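PDB 6R5T: periplasmic beta-glucosidase from Pseudomonas aeruginosa, which probably hydrolyses terminal, non-reducing beta-D-glucosyl residues of beta-glucosides, releasing beta-D-glucose, as a periplasmic member of glycosyl hydrolase family 3. Local coordinates for residues V102-A107 and V157-G162; L151-M156 and Y208-D213. The protein carries 1 engineered substitution. One frame throughout, in Å; residues are numbered along the deposited sequence.

Contact 1 (V102-A107 and V157-G162); sequences VVARSA and VRAYQG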
ATOM      1  N   VAL A 102      18.560 -10.319  25.858  1.00 15.70           N
ATOM      2  CA  VAL A 102      19.307 -10.922  24.729  1.00 16.69           C
ATOM      3  C   VAL A 102      19.691  -9.802  23.765  1.00 16.50           C
ATOM      4  O   VAL A 102      20.838  -9.754  23.240  1.00 17.39           O
ATOM      5  CB  VAL A 102      18.404 -11.970  24.057  1.00 17.46           C
ATOM      6  CG1 VAL A 102      18.982 -12.458  22.749  1.00 17.45           C
ATOM      7  CG2 VAL A 102      18.171 -13.106  25.017  1.00 19.33           C
ATOM      8  N   VAL A 103      18.726  -8.942  23.461  1.00 15.84           N
ATOM      9  CA  VAL A 103      18.989  -7.827  22.537  1.00 16.87           C
ATOM     10  C   VAL A 103      20.085  -6.941  23.132  1.00 15.63           C
ATOM     11  O   VAL A 103      21.031  -6.596  22.370  1.00 16.12           O
ATOM     12  CB  VAL A 103      17.703  -7.051  22.212  1.00 16.73           C
ATOM     13  CG1 VAL A 103      18.019  -5.865  21.319  1.00 18.61           C
ATOM     14  CG2 VAL A 103      16.706  -7.991  21.560  1.00 17.13           C
ATOM     15  N   ALA A 104      20.004  -6.618  24.421  1.00 15.13           N
ATOM     16  CA  ALA A 104      21.039  -5.787  25.082  1.00 16.94           C
ATOM     17  C   ALA A 104      22.403  -6.454  24.934  1.00 18.57           C
ATOM     18  O   ALA A 104      23.410  -5.781  24.695  1.00 18.08           O
ATOM     19  CB  ALA A 104      20.721  -5.543  26.537  1.00 16.74           C
ATOM     20  N   ARG A 105      22.467  -7.767  25.117  1.00 16.88           N
ATOM     21  CA  ARG A 105      23.772  -8.453  25.055  1.00 17.76           C
ATOM     22  C   ARG A 105      24.384  -8.276  23.672  1.00 17.04           C
ATOM     23  O   ARG A 105      25.585  -8.053  23.544  1.00 17.57           O
ATOM     24  CB  ARG A 105      23.575  -9.907  25.437  1.00 17.34           C
ATOM     25  CG  ARG A 105      24.869 -10.688  25.483  1.00 17.69           C
ATOM     26  CD  ARG A 105      24.568 -12.073  25.992  1.00 20.16           C
ATOM     27  NE  ARG A 105      25.765 -12.864  26.168  1.00 23.56           N
ATOM     28  CZ  ARG A 105      25.781 -14.180  26.292  1.00 23.25           C
ATOM     29  NH1 ARG A 105      24.639 -14.855  26.251  1.00 23.77           N
ATOM     30  NH2 ARG A 105      26.939 -14.789  26.468  1.00 25.49           N
ATOM     31  N   SER A 106      23.578  -8.394  22.629  1.00 16.78           N
ATOM     32  CA  SER A 106      24.090  -8.285  21.245  1.00 16.34           C
ATOM     33  C   SER A 106      24.657  -6.874  21.060  1.00 15.46           C
ATOM     34  O   SER A 106      25.738  -6.740  20.467  1.00 16.46           O
ATOM     35  CB  SER A 106      23.019  -8.628  20.171  1.00 16.94           C
ATOM     36  OG  SER A 106      22.046  -7.614  20.081  1.00 20.35           O
ATOM     37  N   ALA A 107      23.953  -5.853  21.558  1.00 15.25           N
ATOM     38  CA  ALA A 107      24.371  -4.447  21.376  1.00 15.56           C
ATOM     39  C   ALA A 107      25.638  -4.178  22.204  1.00 15.91           C
ATOM     40  O   ALA A 107      26.545  -3.482  21.741  1.00 15.41           O
ATOM     41  CB  ALA A 107      23.262  -3.519  21.804  1.00 15.88           C
ATOM     42  N   VAL A 157      19.982   1.536  22.553  1.00 13.96           N
ATOM     43  CA  VAL A 157      20.710   2.791  22.874  1.00 14.38           C
ATOM     44  C   VAL A 157      21.446   2.661  24.214  1.00 15.39           C
ATOM     45  O   VAL A 157      22.634   3.004  24.307  1.00 15.86           O
ATOM     46  CB  VAL A 157      19.753   3.970  22.888  1.00 13.55           C
ATOM     47  CG1 VAL A 157      20.405   5.211  23.448  1.00 14.86           C
ATOM     48  CG2 VAL A 157      19.240   4.225  21.475  1.00 15.13           C
ATOM     49  N   ARG A 158      20.756   2.211  25.242  1.00 16.11           N
ATOM     50  CA  ARG A 158      21.380   2.077  26.585  1.00 16.60           C
ATOM     51  C   ARG A 158      22.540   1.106  26.551  1.00 16.89           C
ATOM     52  O   ARG A 158      23.601   1.364  27.223  1.00 18.44           O
ATOM     53  CB  ARG A 158      20.319   1.739  27.615  1.00 18.84           C
ATOM     54  CG  ARG A 158      19.350   2.884  27.874  1.00 24.72           C
ATOM     55  CD  ARG A 158      18.442   2.593  29.053  1.00 29.76           C
ATOM     56  NE  ARG A 158      17.548   1.484  28.794  1.00 39.43           N
ATOM     57  CZ  ARG A 158      16.318   1.559  28.264  1.00 40.29           C
ATOM     58  NH1 ARG A 158      15.768   2.716  27.924  1.00 44.56           N
ATOM     59  NH2 ARG A 158      15.645   0.439  28.085  1.00 41.68           N
ATOM     60  N   ALA A 159      22.412  -0.000  25.822  1.00 15.48           N
ATOM     61  CA  ALA A 159      23.466  -1.020  25.759  1.00 14.75           C
ATOM     62  C   ALA A 159      24.693  -0.484  25.035  1.00 15.89           C
ATOM     63  O   ALA A 159      25.835  -0.776  25.459  1.00 17.16           O
ATOM     64  CB  ALA A 159      22.902  -2.267  25.143  1.00 17.23           C
ATOM     65  N   TYR A 160      24.505   0.268  23.958  1.00 15.66           N
ATOM     66  CA  TYR A 160      25.641   0.844  23.212  1.00 15.73           C
ATOM     67  C   TYR A 160      26.359   1.871  24.071  1.00 15.67           C
ATOM     68  O   TYR A 160      27.609   1.853  24.121  1.00 17.69           O
ATOM     69  CB  TYR A 160      25.180   1.522  21.917  1.00 14.63           C
ATOM     70  CG  TYR A 160      24.754   0.627  20.768  1.00 16.59           C
ATOM     71  CD1 TYR A 160      25.368  -0.568  20.470  1.00 16.99           C
ATOM     72  CD2 TYR A 160      23.803   1.071  19.863  1.00 19.24           C
ATOM     73  CE1 TYR A 160      25.060  -1.315  19.350  1.00 17.70           C
ATOM     74  CE2 TYR A 160      23.443   0.310  18.752  1.00 19.89           C
ATOM     75  CZ  TYR A 160      24.102  -0.863  18.467  1.00 18.57           C
ATOM     76  OH  TYR A 160      23.803  -1.606  17.358  1.00 19.02           O
ATOM     77  N   GLN A 161      25.605   2.761  24.714  1.00 16.46           N
ATOM     78  CA  GLN A 161      26.199   3.998  25.310  1.00 16.63           C
ATOM     79  C   GLN A 161      26.667   3.755  26.747  1.00 20.02           C
ATOM     80  O   GLN A 161      27.493   4.567  27.243  1.00 19.74           O
ATOM     81  CB  GLN A 161      25.212   5.149  25.210  1.00 16.36           C
ATOM     82  CG  GLN A 161      24.821   5.446  23.766  1.00 17.11           C
ATOM     83  CD  GLN A 161      24.192   6.802  23.537  1.00 15.34           C
ATOM     84  OE1 GLN A 161      24.225   7.340  22.415  1.00 15.82           O
ATOM     85  NE2 GLN A 161      23.566   7.343  24.577  1.00 16.26           N
ATOM     86  N   GLY A 162      26.186   2.692  27.379  1.00 20.10           N
ATOM     87  CA  GLY A 162      26.597   2.359  28.767  1.00 22.28           C
ATOM     88  C   GLY A 162      26.218   3.442  29.759  1.00 23.35           C
ATOM     89  O   GLY A 162      25.374   4.309  29.489  1.00 26.13           O
TER
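Ala104 and Ala159 bring the backbones of 102-107 and 157-162 nearest, CA to CA 5.4 Å, where helices 102-107 and 157-161, running the same way, cross at -34° with their axes 8.3 Å apart. Both belong to the outer helical layer of the (beta/alpha)8-type barrel of the family 3 N-terminal domain, and the pair illustrates how small residues let neighbouring barrel helices close up. The methyl of Ala159 points at helix 100-116 and meets successive turns of it: Ala107 CB lies 3.6 Å from Ala159 CB, and the carbonyl oxygen of Ala104 approaches the same methyl as closely. Ala104 CB stands farther off, more beside this methyl than against it. Tyr160 takes part differently. Its first torsion (chi1 -73°) sets CG anti to the carbonyl carbon, and from there the ring lies across the direction of helix 100-116, its CD1-CE1 edge toward Ala107, with CE1 3.8 Å from Ala107 CB. The phenol OH is hydrogen-bonded to Ser124 OG beyond the two segments, so the ring is held at its far end as well as by packing. A polar tie between the helices comes from Arg108, the residue after Ala107, whose NE is hydrogen-bonded to the carbonyl oxygen of Ala159. The Ala107 carbonyl oxygen faces the edge of the tyrosine ring near its plane, 3.4 Å from Tyr160 CD1.

Contact 2 (L151-M156 and Y208-D213); sequences LLSGVM and YKAAVD
Ser153 OG meets Ala211 CB at 3.3 Å, a close approach of a hydroxyl oxygen to a methyl group and the nearest meeting of side chains between 151-156 and 208-213. The same oxygen is 3.5 Å from the backbone N of Ala211, but the angle is too poor for a hydrogen bond. Ala210 CB, directed at helix 146-161, is 4.2 Å from Ser153 OG. Beside the serine, Gly154 presents bare backbone, its CA 4.2 Å from the carbonyl oxygen of Ala210. With no side chain on Gly154, it and Ala211 bring their CA atoms to 4.9 Å, and the axes pass 7.8 Å apart at a crossing angle of -30°, the chains running in the same general direction. This is side-by-side packing of neighbouring outer helices in the (beta/alpha)8-type barrel of the family 3 N-terminal domain: strand 172-178 and helix 197-204 lie between helices 146-161 and 206-213 in the sequence. What positions the serine is a bond to the residue just ahead of 208-213: its OG is hydrogen-bonded to the carbonyl oxygen of Pro207. With chi1 at 169°, OG extends opposite the backbone N and across the gap to that carbonyl, which gives the buried hydroxyl a polar partner. Farther out, the CB of Tyr208 points away from 151-156; its OH is hydrogen-bonded to Asp128 OD1 and to the backbone N of Leu180, while its ring meets Phe178 edge-to-face. Another flank of helix 206-213 carries a salt bridge one turn long, Lys209 NZ to Asp213 OD2 at 2.9 Å, made through the syn lone pair of the carboxylate; the same lysine also makes a cation-pi contact with Trp246.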
ATOM      1  N   LEU A 151      10.420  -0.404  22.798  1.00 13.88           N
ATOM      2  CA  LEU A 151      11.156  -0.973  23.934  1.00 15.71           C
ATOM      3  C   LEU A 151      12.576  -1.333  23.490  1.00 14.79           C
ATOM      4  O   LEU A 151      13.566  -0.959  24.172  1.00 16.06           O
ATOM      5  CB  LEU A 151      10.377  -2.202  24.423  1.00 18.54           C
ATOM      6  CG  LEU A 151      10.876  -2.876  25.690  1.00 24.92           C
ATOM      7  CD1 LEU A 151       9.778  -3.801  26.212  1.00 28.64           C
ATOM      8  CD2 LEU A 151      12.086  -3.730  25.477  1.00 30.32           C
ATOM      9  N   LEU A 152      12.720  -2.047  22.392  1.00 12.71           N
ATOM     10  CA  LEU A 152      14.033  -2.519  21.919  1.00 13.82           C
ATOM     11  C   LEU A 152      14.900  -1.331  21.476  1.00 13.54           C
ATOM     12  O   LEU A 152      16.090  -1.398  21.642  1.00 14.17           O
ATOM     13  CB  LEU A 152      13.865  -3.592  20.845  1.00 14.97           C
ATOM     14  CG  LEU A 152      13.152  -4.855  21.350  1.00 15.31           C
ATOM     15  CD1 LEU A 152      13.217  -5.884  20.241  1.00 16.75           C
ATOM     16  CD2 LEU A 152      13.838  -5.446  22.604  1.00 17.27           C
ATOM     17  N   SER A 153      14.305  -0.259  20.943  1.00 13.84           N
ATOM     18  CA  SER A 153      15.033   0.957  20.555  1.00 14.21           C
ATOM     19  C   SER A 153      15.768   1.502  21.790  1.00 14.70           C
ATOM     20  O   SER A 153      16.969   1.752  21.705  1.00 15.98           O
ATOM     21  CB  SER A 153      14.067   1.960  19.979  1.00 14.67           C
ATOM     22  OG  SER A 153      14.665   3.254  19.823  1.00 14.37           O
ATOM     23  N   GLY A 154      15.055   1.665  22.884  1.00 14.96           N
ATOM     24  CA  GLY A 154      15.660   2.182  24.125  1.00 15.03           C
ATOM     25  C   GLY A 154      16.712   1.219  24.655  1.00 15.77           C
ATOM     26  O   GLY A 154      17.797   1.648  25.060  1.00 15.86           O
ATOM     27  N   VAL A 155      16.456  -0.073  24.628  1.00 14.43           N
ATOM     28  CA  VAL A 155      17.439  -1.093  25.095  1.00 15.55           C
ATOM     29  C   VAL A 155      18.746  -1.018  24.308  1.00 14.49           C
ATOM     30  O   VAL A 155      19.846  -1.041  24.885  1.00 15.40           O
ATOM     31  CB  VAL A 155      16.810  -2.500  24.984  1.00 15.94           C
ATOM     32  CG1 VAL A 155      17.838  -3.585  25.117  1.00 17.01           C
ATOM     33  CG2 VAL A 155      15.715  -2.659  26.001  1.00 19.88           C
ATOM     34  N   MET A 156      18.670  -0.913  22.995  1.00 13.76           N
ATOM     35  CA  MET A 156      19.840  -0.856  22.123  1.00 15.27           C
ATOM     36  C   MET A 156      20.645   0.409  22.450  1.00 13.92           C
ATOM     37  O   MET A 156      21.860   0.312  22.601  1.00 13.23           O
ATOM     38  CB  MET A 156      19.416  -0.768  20.661  1.00 15.57           C
ATOM     39  CG  MET A 156      18.767  -2.048  20.111  1.00 18.02           C
ATOM     40  SD  MET A 156      19.938  -3.347  19.777  1.00 19.59           S
ATOM     41  CE  MET A 156      21.021  -2.648  18.539  1.00 22.32           C
ATOM     42  N   TYR A 208      11.528   6.314  17.651  1.00 13.31           N
ATOM     43  CA  TYR A 208      12.582   7.357  17.587  1.00 13.18           C
ATOM     44  C   TYR A 208      12.571   8.148  18.885  1.00 14.18           C
ATOM     45  O   TYR A 208      13.657   8.417  19.424  1.00 14.53           O
ATOM     46  CB  TYR A 208      12.424   8.286  16.393  1.00 12.66           C
ATOM     47  CG  TYR A 208      12.230   7.594  15.081  1.00 13.61           C
ATOM     48  CD1 TYR A 208      13.253   6.985  14.382  1.00 14.08           C
ATOM     49  CD2 TYR A 208      10.994   7.627  14.498  1.00 12.30           C
ATOM     50  CE1 TYR A 208      13.018   6.311  13.194  1.00 14.79           C
ATOM     51  CE2 TYR A 208      10.740   6.996  13.292  1.00 14.35           C
ATOM     52  CZ  TYR A 208      11.747   6.331  12.631  1.00 14.54           C
ATOM     53  OH  TYR A 208      11.496   5.735  11.412  1.00 14.67           O
ATOM     54  N   LYS A 209      11.385   8.471  19.397  1.00 15.28           N
ATOM     55  CA  LYS A 209      11.290   9.165  20.688  1.00 16.46           C
ATOM     56  C   LYS A 209      11.879   8.302  21.803  1.00 17.98           C
ATOM     57  O   LYS A 209      12.515   8.852  22.730  1.00 17.75           O
ATOM     58  CB  LYS A 209       9.845   9.567  20.975  1.00 19.63           C
ATOM     59  CG  LYS A 209       9.708  10.411  22.224  1.00 22.82           C
ATOM     60  CD  LYS A 209       8.324  10.914  22.410  1.00 29.55           C
ATOM     61  CE  LYS A 209       8.292  11.983  23.475  1.00 35.74           C
ATOM     62  NZ  LYS A 209       8.662  11.440  24.799  1.00 36.87           N
ATOM     63  N   ALA A 210      11.655   6.986  21.793  1.00 14.61           N
ATOM     64  CA  ALA A 210      12.219   6.093  22.823  1.00 15.71           C
ATOM     65  C   ALA A 210      13.745   6.174  22.793  1.00 15.54           C
ATOM     66  O   ALA A 210      14.394   6.136  23.883  1.00 16.48           O
ATOM     67  CB  ALA A 210      11.802   4.671  22.532  1.00 16.57           C
ATOM     68  N   ALA A 211      14.341   6.250  21.600  1.00 15.85           N
ATOM     69  CA  ALA A 211      15.801   6.344  21.486  1.00 15.72           C
ATOM     70  C   ALA A 211      16.259   7.694  22.089  1.00 15.88           C
ATOM     71  O   ALA A 211      17.239   7.717  22.827  1.00 16.80           O
ATOM     72  CB  ALA A 211      16.236   6.200  20.057  1.00 15.65           C
ATOM     73  N   VAL A 212      15.588   8.776  21.725  1.00 15.94           N
ATOM     74  CA  VAL A 212      15.912  10.141  22.242  1.00 15.90           C
ATOM     75  C   VAL A 212      15.802  10.119  23.773  1.00 17.19           C
ATOM     76  O   VAL A 212      16.754  10.576  24.500  1.00 19.06           O
ATOM     77  CB  VAL A 212      14.999  11.197  21.623  1.00 16.73           C
ATOM     78  CG1 VAL A 212      15.142  12.532  22.338  1.00 18.88           C
ATOM     79  CG2 VAL A 212      15.274  11.371  20.156  1.00 18.18           C
ATOM     80  N   ASP A 213      14.732   9.516  24.301  1.00 16.34           N
ATOM     81  CA  ASP A 213      14.509   9.512  25.771  1.00 18.52           C
ATOM     82  C   ASP A 213      15.510   8.587  26.472  1.00 19.05           C
ATOM     83  O   ASP A 213      15.808   8.857  27.658  1.00 19.71           O
ATOM     84  CB  ASP A 213      13.080   9.133  26.106  1.00 20.71           C
ATOM     85  CG  ASP A 213      12.083  10.178  25.685  1.00 24.54           C
ATOM     86  OD1 ASP A 213      12.476  11.302  25.426  1.00 28.38           O
ATOM     87  OD2 ASP A 213      10.895   9.842  25.635  1.00 33.53           O
TER

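Helix 146-161 is common to both contacts: its later part packs on helix 100-116 in contact 1, its middle on helix 206-213 in contact 2. The centres lie 11 Å apart. Along the chain the order is 102-107, 151-156, 157-162, 208-213, so the two pairings interleave, as happens when a central helix packs on an earlier and a later helix of the barrel's outer layer. The contacts also touch directly: Val103 CG1 lies 3.5 Å from Met156 SD, and Val157 CG2 lies 3.9 Å from Ala211 CB. Three neighbouring helices thus form one continuous part of the outer layer of the N-terminal domain, away from the bound sugar and magnesium sites.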